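Local atomic coordinates of dihydropteridine reductase (Caenorhabditis elegans, PDB entry 1OOE), a protein that probably catalyses the NADH- or NADPH-dependent reduction of quinonoid dihydrobiopterin to tetrahydrobiopterin, working as a homodimer of the short-chain dehydrogenase/reductase family. Residues T172-T180 against S194-S202; L125-M134 against K147-L157. All coordinates share one frame; numbering follows the deposited sequence.

Contact 1: T172-T180 against S194-S202; sequences TIMPVTLDT and SWTPLSFIS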
# COMPACT_ATOMS: atom_id res chain seq x y z
N THR A 172 10.94 4.67 10.96
CA THR A 172 10.71 5.07 9.58
C THR A 172 10.87 6.59 9.43
O THR A 172 10.15 7.36 10.05
CB THR A 172 9.29 4.62 9.14
OG1 THR A 172 9.25 3.18 9.10
CG2 THR A 172 8.94 5.16 7.76
N ILE A 173 11.84 7.00 8.61
CA ILE A 173 12.12 8.43 8.43
C ILE A 173 11.32 9.10 7.31
O ILE A 173 11.01 8.48 6.30
CB ILE A 173 13.62 8.68 8.17
CG1 ILE A 173 14.07 8.02 6.87
CG2 ILE A 173 14.44 8.12 9.33
CD1 ILE A 173 15.51 8.32 6.49
N MET A 174 10.99 10.37 7.52
CA MET A 174 10.23 11.15 6.54
C MET A 174 10.82 12.56 6.40
O MET A 174 10.26 13.53 6.91
CB MET A 174 8.76 11.24 6.95
CG MET A 174 8.08 9.89 7.20
SD MET A 174 6.30 10.00 7.53
CE MET A 174 6.30 11.01 9.05
N PRO A 175 11.97 12.68 5.73
CA PRO A 175 12.57 14.01 5.56
C PRO A 175 11.81 14.83 4.52
O PRO A 175 11.41 14.32 3.48
CB PRO A 175 13.99 13.69 5.14
CG PRO A 175 13.84 12.42 4.36
CD PRO A 175 12.86 11.63 5.20
N VAL A 176 11.60 16.11 4.82
CA VAL A 176 10.90 17.01 3.90
C VAL A 176 11.80 17.38 2.72
O VAL A 176 11.37 17.33 1.56
CB VAL A 176 10.44 18.29 4.64
CG1 VAL A 176 9.85 19.29 3.65
CG2 VAL A 176 9.40 17.92 5.69
N THR A 177 13.04 17.74 3.01
CA THR A 177 14.00 18.11 1.97
C THR A 177 15.42 17.68 2.33
O THR A 177 15.94 18.07 3.37
CB THR A 177 14.03 19.64 1.73
OG1 THR A 177 12.75 20.08 1.26
CG2 THR A 177 15.09 20.00 0.71
N LEU A 178 16.04 16.88 1.47
CA LEU A 178 17.41 16.43 1.71
C LEU A 178 18.33 17.19 0.77
O LEU A 178 17.94 17.54 -0.34
CB LEU A 178 17.55 14.94 1.42
CG LEU A 178 16.86 13.94 2.35
CD1 LEU A 178 17.10 12.53 1.83
CD2 LEU A 178 17.40 14.08 3.76
N ASP A 179 19.56 17.45 1.21
CA ASP A 179 20.53 18.14 0.38
C ASP A 179 21.19 17.09 -0.50
O ASP A 179 21.99 16.28 -0.03
CB ASP A 179 21.59 18.83 1.26
CG ASP A 179 22.59 19.62 0.45
OD1 ASP A 179 22.46 19.68 -0.79
OD2 ASP A 179 23.52 20.20 1.05
N THR A 180 20.84 17.09 -1.78
CA THR A 180 21.39 16.13 -2.73
C THR A 180 21.88 16.84 -3.98
O THR A 180 21.49 17.98 -4.24
CB THR A 180 20.32 15.11 -3.19
OG1 THR A 180 19.31 15.78 -3.94
CG2 THR A 180 19.68 14.42 -1.99
N SER A 194 16.95 25.46 4.98
CA SER A 194 15.83 24.57 5.27
C SER A 194 16.07 23.18 4.69
O SER A 194 15.16 22.36 4.63
CB SER A 194 14.53 25.15 4.70
OG SER A 194 14.63 25.32 3.29
N TRP A 195 17.30 22.93 4.26
CA TRP A 195 17.68 21.64 3.69
C TRP A 195 18.39 20.77 4.73
O TRP A 195 19.32 21.22 5.40
CB TRP A 195 18.61 21.85 2.50
CG TRP A 195 17.91 22.34 1.26
CD1 TRP A 195 16.72 23.02 1.20
CD2 TRP A 195 18.34 22.16 -0.09
NE1 TRP A 195 16.39 23.28 -0.11
CE2 TRP A 195 17.37 22.76 -0.92
CE3 TRP A 195 19.46 21.56 -0.68
CZ2 TRP A 195 17.48 22.77 -2.32
CZ3 TRP A 195 19.57 21.57 -2.06
CH2 TRP A 195 18.59 22.17 -2.87
N THR A 196 17.95 19.52 4.87
CA THR A 196 18.57 18.61 5.84
C THR A 196 19.84 17.97 5.27
O THR A 196 19.82 17.38 4.18
CB THR A 196 17.60 17.46 6.24
OG1 THR A 196 16.38 18.01 6.76
CG2 THR A 196 18.23 16.57 7.31
N PRO A 197 20.97 18.09 5.99
CA PRO A 197 22.23 17.51 5.53
C PRO A 197 22.13 15.99 5.65
O PRO A 197 21.50 15.49 6.59
CB PRO A 197 23.25 18.08 6.51
CG PRO A 197 22.63 19.35 6.97
CD PRO A 197 21.19 18.97 7.15
N LEU A 198 22.73 15.27 4.72
CA LEU A 198 22.68 13.81 4.77
C LEU A 198 23.34 13.29 6.04
O LEU A 198 22.92 12.28 6.60
CB LEU A 198 23.35 13.21 3.54
CG LEU A 198 22.80 13.64 2.17
CD1 LEU A 198 23.51 12.87 1.06
CD2 LEU A 198 21.30 13.39 2.10
N SER A 199 24.36 14.00 6.52
CA SER A 199 25.08 13.61 7.73
C SER A 199 24.18 13.58 8.96
O SER A 199 24.45 12.84 9.91
CB SER A 199 26.26 14.55 7.98
OG SER A 199 25.84 15.88 8.24
N PHE A 200 23.12 14.38 8.96
CA PHE A 200 22.21 14.41 10.10
C PHE A 200 21.58 13.03 10.24
O PHE A 200 21.42 12.52 11.35
CB PHE A 200 21.10 15.44 9.86
CG PHE A 200 20.17 15.62 11.04
CD1 PHE A 200 20.60 16.28 12.18
CD2 PHE A 200 18.87 15.13 10.99
CE1 PHE A 200 19.73 16.47 13.27
CE2 PHE A 200 17.99 15.31 12.07
CZ PHE A 200 18.43 15.98 13.21
N ILE A 201 21.24 12.43 9.10
CA ILE A 201 20.64 11.10 9.06
C ILE A 201 21.65 10.01 9.43
O ILE A 201 21.37 9.16 10.28
CB ILE A 201 20.05 10.80 7.66
CG1 ILE A 201 19.01 11.86 7.29
CG2 ILE A 201 19.43 9.41 7.64
CD1 ILE A 201 17.83 11.92 8.22
N SER A 202 22.82 10.04 8.80
CA SER A 202 23.85 9.04 9.07
C SER A 202 24.22 9.05 10.55
O SER A 202 24.37 8.00 11.17
CB SER A 202 25.10 9.30 8.22
OG SER A 202 24.79 9.24 6.84
O HOH W 1 13.87 18.23 5.77
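The Asp179 side chain runs at about a right angle to that of Trp195 and reaches the edge of the indole. Its CB lies 3.7 Å from Thr196 O, and with CG anti to the backbone N (chi1 -177°) the chain reaches out to the benzo side of the indole. CG arrives in the ring plane beside Trp195 CE3, and OD1 stops 3.5 Å from that same CE3, with carboxylate and indole planes 64° apart. The other oxygen, OD2, forms a salt bridge with Arg184. Thr177 takes a face of the same indole: its CG2 stands 3.6 Å from the centroid of the Trp195 five-membered ring, only 14° off the normal, a CH-pi contact. His192 also stacks with this ring. Between Thr177 and Asp179, Leu178 forms a single parallel beta bridge with Thr196: Thr196 N donates to Thr177 O (2.9 Å), and Thr196 O accepts from Asp179 N (3.0 Å). The bridge thus closes the excursion between strand 169-175 and helix 198-210 of the Rossmann fold, a connection that in short-chain dehydrogenases commonly borders the substrate site. Water 1 accepts from Thr177 N (2.9 Å) and also bonds Thr196 OG1, which is also hydrogen-bonded to Thr226 OG1. Beyond Thr196, at the start of the helix, Leu198 places CD2 4.1 Å from Leu178 CB, and its CG packs against Asp179 O.

Contact 2: L125-M134 against K147-L157; sequences LQLTGAAAAM and KAAVHHLTSSL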
# COMPACT_ATOMS: atom_id res chain seq x y z
N LEU A 125 15.99 -1.67 12.58
CA LEU A 125 15.54 -1.76 11.19
C LEU A 125 15.02 -0.36 10.88
O LEU A 125 14.16 0.16 11.60
CB LEU A 125 14.41 -2.77 11.00
CG LEU A 125 13.66 -2.64 9.66
CD1 LEU A 125 14.58 -3.01 8.50
CD2 LEU A 125 12.43 -3.55 9.66
N GLN A 126 15.55 0.27 9.84
CA GLN A 126 15.09 1.60 9.45
C GLN A 126 14.52 1.54 8.04
O GLN A 126 15.11 0.95 7.14
CB GLN A 126 16.24 2.61 9.52
CG GLN A 126 15.95 3.96 8.88
CD GLN A 126 16.42 4.02 7.44
OE1 GLN A 126 17.54 3.61 7.14
NE2 GLN A 126 15.58 4.55 6.55
N LEU A 127 13.35 2.15 7.87
CA LEU A 127 12.68 2.19 6.58
C LEU A 127 12.47 3.64 6.19
O LEU A 127 12.61 4.55 7.02
CB LEU A 127 11.31 1.48 6.65
CG LEU A 127 11.29 0.02 7.11
CD1 LEU A 127 9.85 -0.46 7.16
CD2 LEU A 127 12.12 -0.85 6.16
N THR A 128 12.12 3.87 4.93
CA THR A 128 11.90 5.23 4.46
C THR A 128 10.45 5.42 4.04
O THR A 128 9.97 4.74 3.14
CB THR A 128 12.84 5.55 3.29
OG1 THR A 128 14.20 5.39 3.71
CG2 THR A 128 12.63 6.99 2.84
N GLY A 129 9.77 6.33 4.71
CA GLY A 129 8.38 6.60 4.40
C GLY A 129 8.27 7.84 3.52
O GLY A 129 9.11 8.06 2.66
N ALA A 130 7.24 8.65 3.76
CA ALA A 130 7.05 9.88 2.99
C ALA A 130 6.12 10.84 3.72
O ALA A 130 4.96 10.53 3.97
CB ALA A 130 6.49 9.55 1.61
N ALA A 131 6.63 12.03 4.06
CA ALA A 131 5.83 13.01 4.76
C ALA A 131 4.53 13.32 4.02
O ALA A 131 3.48 13.51 4.63
CB ALA A 131 6.64 14.31 4.97
N ALA A 132 4.59 13.36 2.69
CA ALA A 132 3.40 13.66 1.89
C ALA A 132 2.30 12.62 2.04
O ALA A 132 1.12 12.94 1.88
CB ALA A 132 3.78 13.81 0.42
N ALA A 133 2.67 11.38 2.34
CA ALA A 133 1.68 10.31 2.48
C ALA A 133 0.86 10.38 3.77
O ALA A 133 -0.04 9.56 3.97
CB ALA A 133 2.37 8.95 2.37
N MET A 134 1.16 11.34 4.63
CA MET A 134 0.42 11.50 5.88
C MET A 134 -0.93 12.16 5.59
O MET A 134 -1.76 12.33 6.49
CB MET A 134 1.20 12.35 6.87
CG MET A 134 2.54 11.76 7.29
SD MET A 134 2.40 10.13 8.06
CE MET A 134 1.49 10.52 9.55
N LYS A 147 3.71 4.54 -0.43
CA LYS A 147 4.29 4.97 0.84
C LYS A 147 3.35 4.74 2.02
O LYS A 147 3.82 4.47 3.13
CB LYS A 147 4.71 6.44 0.75
CG LYS A 147 5.92 6.67 -0.16
CD LYS A 147 7.19 6.07 0.44
CE LYS A 147 8.43 6.47 -0.36
NZ LYS A 147 9.69 6.00 0.30
N ALA A 148 2.04 4.82 1.81
CA ALA A 148 1.10 4.58 2.90
C ALA A 148 1.23 3.11 3.32
O ALA A 148 1.09 2.79 4.50
CB ALA A 148 -0.34 4.87 2.46
N ALA A 149 1.49 2.24 2.35
CA ALA A 149 1.65 0.82 2.66
C ALA A 149 2.89 0.64 3.52
O ALA A 149 2.89 -0.15 4.47
CB ALA A 149 1.77 -0.01 1.38
N VAL A 150 3.96 1.38 3.21
CA VAL A 150 5.19 1.29 3.99
C VAL A 150 4.93 1.79 5.41
O VAL A 150 5.44 1.22 6.38
CB VAL A 150 6.35 2.11 3.35
CG1 VAL A 150 7.57 2.12 4.28
CG2 VAL A 150 6.74 1.50 2.01
N HIS A 151 4.13 2.84 5.55
CA HIS A 151 3.81 3.35 6.88
C HIS A 151 3.03 2.29 7.66
O HIS A 151 3.27 2.10 8.86
CB HIS A 151 2.98 4.64 6.78
CG HIS A 151 3.73 5.82 6.25
ND1 HIS A 151 3.18 7.08 6.19
CD2 HIS A 151 4.99 5.93 5.76
CE1 HIS A 151 4.07 7.92 5.68
NE2 HIS A 151 5.18 7.24 5.41
N HIS A 152 2.12 1.59 7.01
CA HIS A 152 1.35 0.56 7.71
C HIS A 152 2.25 -0.62 8.09
O HIS A 152 2.14 -1.17 9.19
CB HIS A 152 0.17 0.06 6.86
CG HIS A 152 -0.76 -0.82 7.64
ND1 HIS A 152 -0.59 -2.18 7.74
CD2 HIS A 152 -1.80 -0.51 8.45
CE1 HIS A 152 -1.48 -2.67 8.59
NE2 HIS A 152 -2.22 -1.68 9.04
N LEU A 153 3.15 -0.98 7.17
CA LEU A 153 4.09 -2.07 7.40
C LEU A 153 4.87 -1.77 8.67
O LEU A 153 5.13 -2.66 9.49
CB LEU A 153 5.04 -2.19 6.21
CG LEU A 153 6.29 -3.07 6.38
CD1 LEU A 153 5.90 -4.50 6.67
CD2 LEU A 153 7.13 -3.00 5.12
N THR A 154 5.26 -0.51 8.81
CA THR A 154 6.00 -0.07 9.98
C THR A 154 5.23 -0.37 11.27
O THR A 154 5.80 -0.88 12.24
CB THR A 154 6.30 1.44 9.89
OG1 THR A 154 7.13 1.67 8.75
CG2 THR A 154 7.00 1.93 11.14
N SER A 155 3.93 -0.07 11.28
CA SER A 155 3.13 -0.30 12.47
C SER A 155 2.99 -1.79 12.77
O SER A 155 3.01 -2.19 13.93
CB SER A 155 1.75 0.35 12.36
OG SER A 155 0.89 -0.33 11.46
N SER A 156 2.85 -2.61 11.73
CA SER A 156 2.72 -4.05 11.94
C SER A 156 4.01 -4.67 12.47
O SER A 156 3.97 -5.54 13.34
CB SER A 156 2.32 -4.75 10.63
OG SER A 156 1.01 -4.37 10.24
N LEU A 157 5.15 -4.23 11.96
CA LEU A 157 6.44 -4.76 12.40
C LEU A 157 6.77 -4.41 13.85
O LEU A 157 7.41 -5.19 14.56
CB LEU A 157 7.56 -4.25 11.49
CG LEU A 157 7.51 -4.71 10.03
CD1 LEU A 157 8.56 -3.96 9.23
CD2 LEU A 157 7.75 -6.21 9.94
O HOH W 2 10.03 3.23 0.87
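Lys147 reaches from the helix to the backbone where strand 125-128 ends, and its NZ donates to two successive carbonyls, Thr128 O at 3.1 Å and Gly129 O at 3.2 Å. Both are approached from above the carbonyl plane. Water 2 is the third partner: it accepts from Lys147 NZ (2.8 Å) and donates to Thr128 O. A bend at chi2 (-68°) turns the lysine chain along Gly129, and its CG sits tightly on Ala130 CB at 3.4 Å. His151, one helical turn on, takes the next backbone group: Ala130 N donates to its NE2 (3.0 Å, N-H...N angle 155°) in the ring plane, which would probably leave the ring proton on ND1. Gly129 CA fits the same ring edge, and Met134 SD lies obliquely 3.7 Å from His151 CE1. By sequence Lys147 is the lysine of the YxxxK motif of short-chain dehydrogenases; in relatives the equivalent lysine typically holds the nicotinamide ribose and assists the catalytic tyrosine, a probable role here. An alanine here would take away the amino group and is likely to leave Thr128 O and Gly129 O without their shared donor and the turn less firmly held. Farther along the helix the contact becomes apolar: the Leu127 side chain slides past that of Thr154, Leu127 CD1 3.8 Å from Thr154 OG1, itself hydrogen-bonded to Thr172 OG1; Leu125 and Leu157 cross at about a right angle, Leu125 CD2 3.9 Å from Leu157 CD1. Helix 147-157 runs nearly antiparallel to the strand, at 160°. Helix 93-118 flanks it at Lys147, Val150, Leu153 and Leu157, and the second subunit packs on it, with His152 NE2 bonding Gly135 O of that subunit. The strand itself is hydrogen-bonded between strands 73-78 and 169-175.

Overall arrangement
Along the chain, strand 123-128 leads into the turn through Met134, and contact 2 closes the loop when the helix 141-158 folds back over it. The chain then enters the sheet again as strand 169-175, and contact 1 closes a second loop, around helix 181-186, where helix 198-210 begins. The two loops follow in series, neither nested nor crossed. Neighbouring strands join them: Ile173 O probably accepts from Gly129 N, and Met174 SD packs on His151 CE1. Thr172 faces helix 141-158, whereas the next residue, Ile173, faces helix 198-210, so the contacts attach helices to the two faces of the central sheet.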